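Local coordinates for protein endo-beta-1,4-glucanase (Ampullaria crossean, PDB 5XBU) that probably hydrolyses internal beta-1,4-glucosidic bonds in cellulose, as an endoglucanase of glycoside hydrolase family 45, at residues 12-17 / 128-133; 21-26 / 160-165; 52-57 / 145-150; 26-31 / 140-145. One frame throughout, in Å; residues are numbered along the deposited sequence.

Interaction 1 comes first along the chain, tying the turn at 12-17 to the loop 128-133 that precedes strand 140-144. A little further on, 21-26 close the widest loop by pairing with strand 160-165 in interaction 2. The same strand 22-30 then runs on into interaction 4, where 26-31 lies parallel to 140-145; its loop, from 31 to 140, is nested inside that of interaction 2, and the two share S26. Interaction 3, from the end of helix 50-54 to the turn after strand 140-144, is also nested in interaction 2 but crosses interaction 4, with which it shares D145. Interaction 1 crosses all three others, and interaction 3 lies across the chain's centre from it.

Interaction 1 of 4, residues 12-17 / 128-133; sequences DAHGVR and GTNHVN
H14 and N130 meet through the base of the histidine and the amide of the asparagine: N130 CG, anti to its carbonyl carbon (chi1 -56°), comes within 3.5 Å of H14 CB. The imidazole and amide planes are almost parallel, 9° apart, yet the overlap is partial: N130 ND2 comes obliquely to the ring at H14 CG. The other amide atom, N130 OD1, faces V16 CG2 at 3.5 Å. Beyond it, V132 CG1 packs against V16 CG2 at 4.0 Å and approaches G15 O. No direct hydrogen bond spans the two segments, and two waters do that work. One donates to D12 OD2 and N130 OD1; the other donates to the backbone oxygens of H14 and N130. An alanine in place of N130 would probably leave the first water without its mate on this loop and open a gap against H14 CB and V16 CG2.

Behind this layer, D12 shapes the turn. Its OD1 accepts from H14 N at 2.8 Å, an Asx turn, and from V16 N at 3.0 Å, the two donors arriving from opposite faces of the carboxylate, while OD2 is paired with R18. D12 to G15 forms a type I turn, and G15, with positive phi, fits the G1 bulge of a hairpin. That hairpin joins strands 10-11 and 17-19, whereas 128-133 belongs to the loop between helix 118-121 and strand 140-144, with N133 ND2 bonded to W120 O and to S26 OG of strand 22-30.

Interaction 2 of 4, residues 21-26 / 160-165; sequences GRPCAS and VTWEEV
W162 holds its CG between the backbone N and the carbonyl carbon (chi1 82°), and chi2 of -81° turns CD1 to the side where P23 lies. The pyrrolidine crosses the indole at about a right angle, P23 CG standing 3.6 Å from W162 NE1, whose hydrogen bond goes to E138. In T161 the methyl CG2, anti to the carbonyl carbon, meets R22 CB and the sulfur of C24, each at 4.0 Å.

The backbones pair as antiparallel strands. A25 and V160 are a hydrogen-bonded pair, with A25 N to V160 O at 2.8 Å and V160 N to A25 O at 3.0 Å; their side chains share a face, where A25 CB touches V160 CG2. C24 and T161 follow as a non-hydrogen-bonded pair with diverging side chains, and W162 N reaches P23 O at 3.1 Å. The N-to-C directions of the two short segments differ by 112°, so the strands soon part, a strong curl consistent with the double-psi beta-barrel family. From T161 onward strand 160-165 is also hydrogen-bonded to strand 81-86, while strand 22-30 pairs with strand 17-19 and is joined to C9 by the C24 disulfide.

Interaction 3 of 4, residues 52-57 / 145-150; sequences NLQKHV and DQVGQV
L53 lies side by side with Q146, both side chains pointing the same way, so that L53 CD1 rests 3.7 Å from Q146 NE2 and CD2 approaches the amide carbon CD. The aliphatic root of Q146 also touches the backbone, its CB being 3.6 Å from L53 O. Next to it V147 sets CG2 against Q54 CA at 3.7 Å, which brings the tip of the turn over the last residue of helix 50-54.

The polar link is made by Q149, whose chain bends at chi2 (-91°) and lays its amide against the end of the helix. NE2 donates twice, to L53 O at 2.9 Å and to K55 O at 3.0 Å, with both oxygens near the amide plane. The second bond is nearly straight at the hydrogen (171°), whereas in the first the donor stands well above the carbonyl plane of L53. OE1 looks back into its own segment and accepts from V147 N at 3.0 Å. A leucine in place of Q149 would probably leave L53 O and K55 O without this donor and V147 N without its acceptor. A water donates to Q149 O and is hydrogen-bonded to H56 NE2 at 2.7 Å, in the imidazole plane.

D145 to G148, directly after strand 140-144, is a type I turn, with D145 OD1 taking V150 N; L53 and Q149 also pack on Q144 of that strand. One neutral amide thus serves three backbone groups, and the bond to OE1 would be expected to polarise NE2 toward the two carbonyl oxygens at the helix terminus.

Interaction 4 of 4, residues 26-31 / 140-145; sequences STTRYV and HFDLQD
S26, H140, T28 and D142 form a chain of side-chain hydrogen bonds along one face of two parallel strands. H140 CG is anti to the backbone N (chi1 -174°), and the ring is gripped at both nitrogens. ND1 meets S26 OG at 2.7 Å, either atom possibly donating, and S26 OG is also bonded to N133 ND2. At the other nitrogen, NE2 donates to T28 OG1 at 2.8 Å, exactly in the imidazole plane. T28 OG1 in turn donates to D142 OD1 at 2.7 Å, coming from above the carboxylate plane, 73° out of it. The other oxygen, D142 OD2, accepts from a water at 2.8 Å that also donates, at longer range, to R29 O. Y30 crosses D142 obliquely, with CD1 3.6 Å from the carboxylate carbon CG, and its hydroxyl is bonded to N110.

The backbone ladder satisfies the alternate groups: F141 N to S26 O, T28 N to F141 O, L143 N to T28 O, Y30 N to L143 O, and D145 N to Y30 O at 2.9 Å. On the face of T27, F141 and L143, T27 OG1 is hydrogen-bonded to P158 O. There, in the modelled conformer, R29 NH2 makes a long, weak and somewhat doubtful ion pair with D145 OD2 (3.6 Å), E151 being its stronger partner.

Within the barrel, strand 140-144 is flanked by strand 22-30 on one edge and by strand 57-60 on the other, with backbone bonds to V57, A59 and S61. W120 of helix 118-121 packs on S26, T28 and H140, while F141 and L143 reach strand 81-86.

Interaction 1 of 4, residues 12-17 / 128-133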
loop_
_atom_site.group_PDB
_atom_site.type_symbol
_atom_site.label_atom_id
_atom_site.label_comp_id
_atom_site.label_asym_id
_atom_site.label_seq_id
_atom_site.Cartn_x
_atom_site.Cartn_y
_atom_site.Cartn_z
ATOM N N ASP A 12 8.186 5.930 17.905
ATOM C CA ASP A 12 9.323 5.454 18.672
ATOM C C ASP A 12 10.383 6.552 18.774
ATOM O O ASP A 12 10.182 7.682 18.324
ATOM C CB ASP A 12 9.823 4.098 18.166
ATOM C CG ASP A 12 10.573 4.148 16.831
ATOM O OD1 ASP A 12 10.854 5.237 16.300
ATOM O OD2 ASP A 12 10.885 3.043 16.333
ATOM N N ALA A 13 11.539 6.211 19.346
ATOM C CA ALA A 13 12.607 7.193 19.534
ATOM C C ALA A 13 13.122 7.750 18.221
ATOM O O ALA A 13 13.715 8.833 18.196
ATOM C CB ALA A 13 13.752 6.570 20.314
ATOM N N HIS A 14 12.906 7.029 17.126
ATOM C CA HIS A 14 13.371 7.425 15.804
ATOM C C HIS A 14 12.263 8.038 14.975
ATOM O O HIS A 14 12.464 8.296 13.791
ATOM C CB HIS A 14 13.973 6.227 15.077
ATOM C CG HIS A 14 15.048 5.569 15.866
ATOM N ND1 HIS A 14 14.862 4.392 16.561
ATOM C CD2 HIS A 14 16.296 5.987 16.166
ATOM C CE1 HIS A 14 15.969 4.091 17.217
ATOM N NE2 HIS A 14 16.862 5.038 16.984
ATOM N N GLY A 15 11.087 8.253 15.576
ATOM C CA GLY A 15 9.964 8.860 14.909
ATOM C C GLY A 15 9.042 7.913 14.174
ATOM O O GLY A 15 8.062 8.370 13.591
ATOM N N VAL A 16 9.311 6.620 14.197
ATOM C CA VAL A 16 8.528 5.659 13.427
ATOM C C VAL A 16 7.342 5.212 14.283
ATOM O O VAL A 16 7.521 4.695 15.389
ATOM C CB VAL A 16 9.379 4.457 13.024
ATOM C CG1 VAL A 16 8.525 3.449 12.301
ATOM C CG2 VAL A 16 10.529 4.912 12.118
ATOM N N ARG A 17 6.133 5.370 13.757
ATOM C CA ARG A 17 4.953 4.947 14.498
ATOM C C ARG A 17 4.829 3.434 14.499
ATOM O O ARG A 17 4.921 2.782 13.445
ATOM C CB ARG A 17 3.705 5.618 13.932
ATOM C CG ARG A 17 3.627 7.083 14.324
ATOM C CD ARG A 17 2.367 7.723 13.795
ATOM N NE ARG A 17 2.277 9.143 14.113
ATOM C CZ ARG A 17 1.693 9.653 15.198
ATOM N NH1 ARG A 17 1.170 8.860 16.123
ATOM N NH2 ARG A 17 1.647 10.958 15.329
ATOM N N GLY A 128 12.818 0.560 7.660
ATOM C CA GLY A 128 14.072 0.199 8.315
ATOM C C GLY A 128 15.051 1.326 8.423
ATOM O O GLY A 128 16.050 1.203 9.148
ATOM N N THR A 129 14.795 2.421 7.724
ATOM C CA THR A 129 15.711 3.540 7.725
ATOM C C THR A 129 15.202 4.716 8.524
ATOM O O THR A 129 15.843 5.776 8.511
ATOM C CB THR A 129 16.074 4.000 6.317
ATOM O OG1 THR A 129 14.912 4.515 5.652
ATOM C CG2 THR A 129 16.699 2.880 5.521
ATOM N N ASN A 130 14.065 4.561 9.209
ATOM C CA ASN A 130 13.522 5.592 10.099
ATOM C C ASN A 130 13.102 6.853 9.362
ATOM O O ASN A 130 13.061 7.946 9.955
ATOM C CB ASN A 130 14.451 5.897 11.267
ATOM C CG ASN A 130 14.773 4.657 12.049
ATOM O OD1 ASN A 130 13.908 3.853 12.313
ATOM N ND2 ASN A 130 16.019 4.498 12.436
ATOM N N HIS A 131 12.776 6.729 8.082
ATOM C CA HIS A 131 12.165 7.822 7.356
ATOM C C HIS A 131 10.654 7.626 7.350
ATOM O O HIS A 131 10.157 6.517 7.156
ATOM C CB HIS A 131 12.691 7.839 5.929
ATOM C CG HIS A 131 14.121 8.253 5.845
ATOM N ND1 HIS A 131 15.186 7.371 5.809
ATOM C CD2 HIS A 131 14.655 9.487 5.801
ATOM C CE1 HIS A 131 16.318 8.058 5.763
ATOM N NE2 HIS A 131 16.016 9.341 5.726
ATOM N N VAL A 132 9.926 8.717 7.577
ATOM C CA VAL A 132 8.479 8.635 7.709
ATOM C C VAL A 132 7.807 9.693 6.846
ATOM O O VAL A 132 8.427 10.670 6.398
ATOM C CB VAL A 132 8.034 8.778 9.184
ATOM C CG1 VAL A 132 8.531 7.625 9.973
ATOM C CG2 VAL A 132 8.449 10.140 9.769
ATOM N N ASN A 133 6.511 9.484 6.598
ATOM C CA ASN A 133 5.709 10.512 5.961
ATOM C C ASN A 133 5.319 11.598 6.960
ATOM O O ASN A 133 5.691 11.557 8.134
ATOM C CB ASN A 133 4.497 9.945 5.197
ATOM C CG ASN A 133 3.457 9.274 6.071
ATOM O OD1 ASN A 133 3.403 9.470 7.281
ATOM N ND2 ASN A 133 2.614 8.465 5.436
HETATM O O HOH W 1 12.684 2.543 14.422
HETATM O O HOH W 2 12.735 9.967 11.473
#

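Interaction 2 of 4, residues 21-26 / 160-165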
loop_
_atom_site.group_PDB
_atom_site.type_symbol
_atom_site.label_atom_id
_atom_site.label_comp_id
_atom_site.label_asym_id
_atom_site.label_seq_id
_atom_site.Cartn_x
_atom_site.Cartn_y
_atom_site.Cartn_z
ATOM N N GLY A 21 4.770 -3.505 19.099
ATOM C CA GLY A 21 5.982 -4.064 18.523
ATOM C C GLY A 21 6.029 -4.099 17.014
ATOM O O GLY A 21 7.087 -4.426 16.453
ATOM N N ARG A 22 4.935 -3.740 16.343
ATOM C CA ARG A 22 4.788 -3.879 14.905
ATOM C C ARG A 22 4.795 -2.516 14.227
ATOM O O ARG A 22 4.291 -1.538 14.778
ATOM C CB ARG A 22 3.462 -4.576 14.606
ATOM C CG ARG A 22 3.418 -6.011 15.115
ATOM C CD ARG A 22 1.979 -6.444 15.218
ATOM N NE ARG A 22 1.763 -7.854 15.538
ATOM C CZ ARG A 22 1.773 -8.355 16.772
ATOM N NH1 ARG A 22 1.536 -9.646 16.970
ATOM N NH2 ARG A 22 2.043 -7.570 17.809
ATOM N N PRO A 23 5.361 -2.411 13.032
ATOM C CA PRO A 23 5.343 -1.133 12.330
ATOM C C PRO A 23 3.945 -0.822 11.812
ATOM O O PRO A 23 3.220 -1.705 11.350
ATOM C CB PRO A 23 6.297 -1.371 11.160
ATOM C CG PRO A 23 6.119 -2.832 10.852
ATOM C CD PRO A 23 5.982 -3.482 12.228
ATOM N N CYS A 24 3.595 0.460 11.870
ATOM C CA CYS A 24 2.348 0.914 11.301
ATOM C C CYS A 24 2.530 1.504 9.910
ATOM O O CYS A 24 3.616 1.928 9.519
ATOM C CB CYS A 24 1.680 1.911 12.230
ATOM S SG CYS A 24 1.362 1.126 13.829
ATOM N N ALA A 25 1.422 1.549 9.188
ATOM C CA ALA A 25 1.327 2.191 7.898
ATOM C C ALA A 25 0.073 3.038 7.877
ATOM O O ALA A 25 -0.937 2.703 8.516
ATOM C CB ALA A 25 1.254 1.182 6.764
ATOM N N SER A 26 0.138 4.128 7.127
ATOM C CA SER A 26 -1.066 4.833 6.727
ATOM C C SER A 26 -1.621 4.221 5.450
ATOM O O SER A 26 -0.919 3.523 4.706
ATOM C CB SER A 26 -0.780 6.322 6.561
ATOM O OG SER A 26 0.431 6.570 5.861
ATOM N N VAL A 160 -2.997 1.145 10.129
ATOM C CA VAL A 160 -2.872 -0.304 10.170
ATOM C C VAL A 160 -1.482 -0.671 10.671
ATOM O O VAL A 160 -0.541 0.119 10.577
ATOM C CB VAL A 160 -3.102 -0.944 8.778
ATOM C CG1 VAL A 160 -4.493 -0.572 8.236
ATOM C CG2 VAL A 160 -2.027 -0.481 7.778
ATOM N N THR A 161 -1.346 -1.895 11.167
ATOM C CA THR A 161 -0.047 -2.538 11.202
ATOM C C THR A 161 0.150 -3.313 9.901
ATOM O O THR A 161 -0.823 -3.744 9.274
ATOM C CB THR A 161 0.147 -3.446 12.416
ATOM O OG1 THR A 161 -0.839 -4.481 12.437
ATOM C CG2 THR A 161 0.106 -2.635 13.717
ATOM N N TRP A 162 1.413 -3.452 9.474
ATOM C CA TRP A 162 1.681 -4.050 8.175
ATOM C C TRP A 162 2.786 -5.089 8.283
ATOM O O TRP A 162 3.738 -4.950 9.063
ATOM C CB TRP A 162 2.037 -2.976 7.118
ATOM C CG TRP A 162 3.478 -2.513 7.129
ATOM C CD1 TRP A 162 4.098 -1.591 7.936
ATOM C CD2 TRP A 162 4.499 -2.987 6.236
ATOM N NE1 TRP A 162 5.419 -1.490 7.614
ATOM C CE2 TRP A 162 5.691 -2.339 6.580
ATOM C CE3 TRP A 162 4.512 -3.906 5.178
ATOM C CZ2 TRP A 162 6.872 -2.555 5.895
ATOM C CZ3 TRP A 162 5.664 -4.113 4.498
ATOM C CH2 TRP A 162 6.844 -3.444 4.868
ATOM N N GLU A 163 2.667 -6.143 7.477
ATOM C CA GLU A 163 3.773 -7.077 7.313
ATOM C C GLU A 163 3.669 -7.729 5.958
ATOM O O GLU A 163 2.581 -7.870 5.404
ATOM C CB GLU A 163 3.827 -8.190 8.363
ATOM C CG GLU A 163 2.547 -8.995 8.409
ATOM C CD GLU A 163 2.593 -10.204 9.346
ATOM O OE1 GLU A 163 1.521 -10.762 9.656
ATOM O OE2 GLU A 163 3.687 -10.607 9.752
ATOM N N GLU A 164 4.804 -8.144 5.427
ATOM C CA GLU A 164 4.809 -8.928 4.195
ATOM C C GLU A 164 4.397 -10.354 4.513
ATOM O O GLU A 164 4.782 -10.913 5.541
ATOM C CB GLU A 164 6.182 -8.976 3.563
ATOM C CG GLU A 164 6.471 -7.803 2.726
ATOM C CD GLU A 164 7.800 -7.887 1.976
ATOM O OE1 GLU A 164 8.401 -8.981 1.787
ATOM O OE2 GLU A 164 8.216 -6.819 1.527
ATOM N N VAL A 165 3.617 -10.949 3.622
ATOM C CA VAL A 165 3.157 -12.325 3.779
ATOM C C VAL A 165 3.213 -12.995 2.416
ATOM O O VAL A 165 3.137 -12.326 1.380
ATOM C CB VAL A 165 1.706 -12.378 4.329
ATOM C CG1 VAL A 165 1.622 -11.736 5.686
ATOM C CG2 VAL A 165 0.717 -11.672 3.397
#

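Interaction 3 of 4, residues 52-57 / 145-150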
loop_
_atom_site.group_PDB
_atom_site.type_symbol
_atom_site.label_atom_id
_atom_site.label_comp_id
_atom_site.label_asym_id
_atom_site.label_seq_id
_atom_site.Cartn_x
_atom_site.Cartn_y
_atom_site.Cartn_z
ATOM N N ASN A 52 -6.924 -6.585 -11.656
ATOM C CA ASN A 52 -6.112 -5.523 -11.062
ATOM C C ASN A 52 -6.903 -4.240 -10.796
ATOM O O ASN A 52 -6.397 -3.325 -10.141
ATOM C CB ASN A 52 -4.881 -5.295 -11.951
ATOM C CG ASN A 52 -3.858 -4.424 -11.290
ATOM O OD1 ASN A 52 -3.594 -4.556 -10.095
ATOM N ND2 ASN A 52 -3.257 -3.526 -12.072
ATOM N N LEU A 53 -8.156 -4.179 -11.232
ATOM C CA LEU A 53 -9.103 -3.158 -10.812
ATOM C C LEU A 53 -10.055 -3.648 -9.734
ATOM O O LEU A 53 -10.668 -2.824 -9.049
ATOM C CB LEU A 53 -9.930 -2.701 -12.033
ATOM C CG LEU A 53 -9.118 -1.980 -13.095
ATOM C CD1 LEU A 53 -10.004 -1.624 -14.257
ATOM C CD2 LEU A 53 -8.429 -0.724 -12.535
ATOM N N GLN A 54 -10.199 -4.967 -9.580
ATOM C CA GLN A 54 -11.250 -5.565 -8.758
ATOM C C GLN A 54 -10.775 -6.081 -7.405
ATOM O O GLN A 54 -11.577 -6.124 -6.454
ATOM C CB GLN A 54 -11.868 -6.757 -9.499
ATOM C CG GLN A 54 -12.597 -6.399 -10.763
ATOM C CD GLN A 54 -12.809 -7.598 -11.665
ATOM O OE1 GLN A 54 -12.136 -8.620 -11.549
ATOM N NE2 GLN A 54 -13.760 -7.470 -12.586
ATOM N N LYS A 55 -9.543 -6.561 -7.331
ATOM C CA LYS A 55 -9.051 -7.301 -6.174
ATOM C C LYS A 55 -8.396 -6.376 -5.165
ATOM O O LYS A 55 -8.378 -5.162 -5.346
ATOM C CB LYS A 55 -8.139 -8.430 -6.608
ATOM C CG LYS A 55 -8.881 -9.534 -7.338
ATOM C CD LYS A 55 -8.039 -10.795 -7.400
ATOM C CE LYS A 55 -8.755 -11.909 -8.057
ATOM N NZ LYS A 55 -7.965 -13.154 -7.941
ATOM N N HIS A 56 -7.903 -6.967 -4.071
ATOM C CA HIS A 56 -7.197 -6.232 -3.030
ATOM C C HIS A 56 -5.756 -6.032 -3.501
ATOM O O HIS A 56 -4.874 -6.862 -3.257
ATOM C CB HIS A 56 -7.236 -7.025 -1.737
ATOM C CG HIS A 56 -8.584 -7.144 -1.157
ATOM N ND1 HIS A 56 -8.999 -8.274 -0.490
ATOM C CD2 HIS A 56 -9.622 -6.271 -1.103
ATOM C CE1 HIS A 56 -10.256 -8.108 -0.084
ATOM N NE2 HIS A 56 -10.653 -6.899 -0.438
ATOM N N VAL A 57 -5.558 -4.916 -4.192
ATOM C CA VAL A 57 -4.263 -4.542 -4.729
ATOM C C VAL A 57 -3.931 -3.126 -4.264
ATOM O O VAL A 57 -4.811 -2.319 -3.921
ATOM C CB VAL A 57 -4.219 -4.710 -6.271
ATOM C CG1 VAL A 57 -4.362 -6.182 -6.633
ATOM C CG2 VAL A 57 -5.249 -3.841 -6.988
ATOM N N ASP A 145 -9.567 1.093 -5.387
ATOM C CA ASP A 145 -10.978 1.096 -5.016
ATOM C C ASP A 145 -11.889 1.236 -6.233
ATOM O O ASP A 145 -13.046 1.623 -6.075
ATOM C CB ASP A 145 -11.269 2.209 -3.987
ATOM C CG ASP A 145 -12.632 2.055 -3.274
ATOM O OD1 ASP A 145 -13.078 0.918 -2.961
ATOM O OD2 ASP A 145 -13.266 3.097 -3.023
ATOM N N GLN A 146 -11.399 0.912 -7.440
ATOM C CA GLN A 146 -12.167 1.164 -8.662
ATOM C C GLN A 146 -13.572 0.595 -8.589
ATOM O O GLN A 146 -14.519 1.226 -9.068
ATOM C CB GLN A 146 -11.421 0.634 -9.897
ATOM C CG GLN A 146 -12.226 0.702 -11.222
ATOM C CD GLN A 146 -11.626 1.628 -12.270
ATOM O OE1 GLN A 146 -10.890 2.551 -11.967
ATOM N NE2 GLN A 146 -11.970 1.383 -13.526
ATOM N N VAL A 147 -13.738 -0.597 -8.016
ATOM C CA VAL A 147 -15.047 -1.255 -7.964
ATOM C C VAL A 147 -15.631 -1.267 -6.552
ATOM O O VAL A 147 -16.552 -2.048 -6.245
ATOM C CB VAL A 147 -15.016 -2.652 -8.604
ATOM C CG1 VAL A 147 -14.443 -2.572 -9.994
ATOM C CG2 VAL A 147 -14.249 -3.657 -7.740
ATOM N N GLY A 148 -15.137 -0.391 -5.690
ATOM C CA GLY A 148 -15.691 -0.301 -4.361
ATOM C C GLY A 148 -15.202 -1.357 -3.399
ATOM O O GLY A 148 -15.828 -1.549 -2.348
ATOM N N GLN A 149 -14.086 -2.030 -3.702
ATOM C CA GLN A 149 -13.638 -3.118 -2.836
ATOM C C GLN A 149 -13.130 -2.627 -1.488
ATOM O O GLN A 149 -13.180 -3.374 -0.494
ATOM C CB GLN A 149 -12.574 -3.963 -3.537
ATOM C CG GLN A 149 -11.260 -3.253 -3.966
ATOM C CD GLN A 149 -11.322 -2.700 -5.389
ATOM O OE1 GLN A 149 -12.228 -1.941 -5.754
ATOM N NE2 GLN A 149 -10.355 -3.100 -6.214
ATOM N N VAL A 150 -12.635 -1.387 -1.423
ATOM C CA VAL A 150 -12.233 -0.806 -0.135
ATOM C C VAL A 150 -13.445 -0.223 0.562
ATOM O O VAL A 150 -13.587 -0.351 1.781
ATOM C CB VAL A 150 -11.104 0.227 -0.299
ATOM C CG1 VAL A 150 -10.643 0.710 1.067
ATOM C CG2 VAL A 150 -9.952 -0.410 -1.043
HETATM O O HOH W 3 -13.271 -6.118 -0.260
#

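Interaction 4 of 4, residues 26-31 / 140-145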
loop_
_atom_site.group_PDB
_atom_site.type_symbol
_atom_site.label_atom_id
_atom_site.label_comp_id
_atom_site.label_asym_id
_atom_site.label_seq_id
_atom_site.Cartn_x
_atom_site.Cartn_y
_atom_site.Cartn_z
ATOM N N SER A 26 0.138 4.128 7.127
ATOM C CA SER A 26 -1.066 4.833 6.727
ATOM C C SER A 26 -1.621 4.221 5.450
ATOM O O SER A 26 -0.919 3.523 4.706
ATOM C CB SER A 26 -0.780 6.322 6.561
ATOM O OG SER A 26 0.431 6.570 5.861
ATOM N N THR A 27 -2.912 4.477 5.215
ATOM C CA THR A 27 -3.580 4.028 4.015
ATOM C C THR A 27 -4.464 5.141 3.474
ATOM O O THR A 27 -4.973 5.977 4.212
ATOM C CB THR A 27 -4.416 2.741 4.231
ATOM O OG1 THR A 27 -5.607 3.024 4.976
ATOM C CG2 THR A 27 -3.660 1.616 4.893
ATOM N N THR A 28 -4.670 5.102 2.154
ATOM C CA THR A 28 -5.677 5.887 1.450
ATOM C C THR A 28 -6.310 4.967 0.411
ATOM O O THR A 28 -5.940 3.792 0.288
ATOM C CB THR A 28 -5.096 7.166 0.816
ATOM O OG1 THR A 28 -3.952 6.851 0.023
ATOM C CG2 THR A 28 -4.718 8.226 1.846
ATOM N N ARG A 29 -7.247 5.492 -0.365
ATOM C CA ARG A 29 -7.795 4.755 -1.489
ATOM C C ARG A 29 -7.624 5.590 -2.744
ATOM O O ARG A 29 -7.574 6.824 -2.681
ATOM C CB ARG A 29 -9.258 4.358 -1.257
ATOM C CG ARG A 29 -10.174 5.505 -0.834
ATOM C CD ARG A 29 -11.576 5.001 -0.495
ATOM N NE ARG A 29 -12.227 5.651 0.627
ATOM C CZ ARG A 29 -13.521 5.516 0.873
ATOM N NH1 ARG A 29 -14.088 6.108 1.918
ATOM N NH2 ARG A 29 -14.252 4.796 0.035
ATOM N N TYR A 30 -7.503 4.903 -3.876
ATOM C CA TYR A 30 -7.326 5.576 -5.142
ATOM C C TYR A 30 -8.068 4.842 -6.221
ATOM O O TYR A 30 -8.392 3.655 -6.095
ATOM C CB TYR A 30 -5.872 5.737 -5.515
ATOM C CG TYR A 30 -5.175 4.530 -6.135
ATOM C CD1 TYR A 30 -4.825 3.419 -5.387
ATOM C CD2 TYR A 30 -4.850 4.528 -7.502
ATOM C CE1 TYR A 30 -4.138 2.365 -5.957
ATOM C CE2 TYR A 30 -4.170 3.454 -8.090
ATOM C CZ TYR A 30 -3.808 2.392 -7.295
ATOM O OH TYR A 30 -3.120 1.364 -7.902
ATOM N N VAL A 31 -8.243 5.601 -7.303
ATOM C CA VAL A 31 -8.838 5.201 -8.557
ATOM C C VAL A 31 -8.146 5.995 -9.668
ATOM O O VAL A 31 -7.890 7.193 -9.515
ATOM C CB VAL A 31 -10.312 5.607 -8.403
ATOM C CG1 VAL A 31 -10.732 6.630 -9.426
ATOM C CG2 VAL A 31 -11.163 4.415 -8.254
ATOM N N HIS A 140 3.345 3.862 3.280
ATOM C CA HIS A 140 1.962 4.173 2.962
ATOM C C HIS A 140 1.464 3.172 1.935
ATOM O O HIS A 140 2.175 2.858 0.982
ATOM C CB HIS A 140 1.842 5.576 2.409
ATOM C CG HIS A 140 0.439 5.999 2.206
ATOM N ND1 HIS A 140 -0.329 6.415 3.268
ATOM C CD2 HIS A 140 -0.340 6.011 1.097
ATOM C CE1 HIS A 140 -1.538 6.670 2.804
ATOM N NE2 HIS A 140 -1.576 6.444 1.497
ATOM N N PHE A 141 0.223 2.723 2.083
ATOM C CA PHE A 141 -0.436 1.858 1.101
ATOM C C PHE A 141 -1.653 2.569 0.528
ATOM O O PHE A 141 -2.629 2.801 1.243
ATOM C CB PHE A 141 -0.793 0.494 1.685
ATOM C CG PHE A 141 0.423 -0.275 2.082
ATOM C CD1 PHE A 141 1.237 -0.863 1.108
ATOM C CD2 PHE A 141 0.824 -0.370 3.419
ATOM C CE1 PHE A 141 2.399 -1.519 1.452
ATOM C CE2 PHE A 141 1.983 -1.044 3.755
ATOM C CZ PHE A 141 2.776 -1.612 2.788
ATOM N N ASP A 142 -1.605 2.888 -0.766
ATOM C CA ASP A 142 -2.762 3.415 -1.471
ATOM C C ASP A 142 -3.534 2.216 -2.005
ATOM O O ASP A 142 -2.975 1.377 -2.711
ATOM C CB ASP A 142 -2.310 4.358 -2.586
ATOM C CG ASP A 142 -3.308 5.463 -2.883
ATOM O OD1 ASP A 142 -4.388 5.497 -2.276
ATOM O OD2 ASP A 142 -2.962 6.287 -3.759
ATOM N N LEU A 143 -4.804 2.110 -1.658
ATOM C CA LEU A 143 -5.562 0.897 -1.911
ATOM C C LEU A 143 -6.509 1.112 -3.095
ATOM O O LEU A 143 -7.328 2.028 -3.085
ATOM C CB LEU A 143 -6.370 0.495 -0.663
ATOM C CG LEU A 143 -5.519 0.414 0.630
ATOM C CD1 LEU A 143 -6.404 0.037 1.778
ATOM C CD2 LEU A 143 -4.364 -0.570 0.486
ATOM N N GLN A 144 -6.402 0.251 -4.108
ATOM C CA GLN A 144 -7.257 0.346 -5.300
ATOM C C GLN A 144 -8.722 0.176 -4.906
ATOM O O GLN A 144 -9.084 -0.780 -4.212
ATOM C CB GLN A 144 -6.845 -0.764 -6.253
ATOM C CG GLN A 144 -7.698 -0.890 -7.520
ATOM C CD GLN A 144 -7.628 0.316 -8.409
ATOM O OE1 GLN A 144 -8.564 1.115 -8.468
ATOM N NE2 GLN A 144 -6.484 0.474 -9.103
ATOM N N ASP A 145 -9.567 1.093 -5.387
ATOM C CA ASP A 145 -10.978 1.096 -5.016
ATOM C C ASP A 145 -11.889 1.236 -6.233
ATOM O O ASP A 145 -13.046 1.623 -6.075
ATOM C CB ASP A 145 -11.269 2.209 -3.987
ATOM C CG ASP A 145 -12.632 2.055 -3.274
ATOM O OD1 ASP A 145 -13.078 0.918 -2.961
ATOM O OD2 ASP A 145 -13.266 3.097 -3.023
HETATM O O HOH W 4 -4.813 8.420 -3.447
#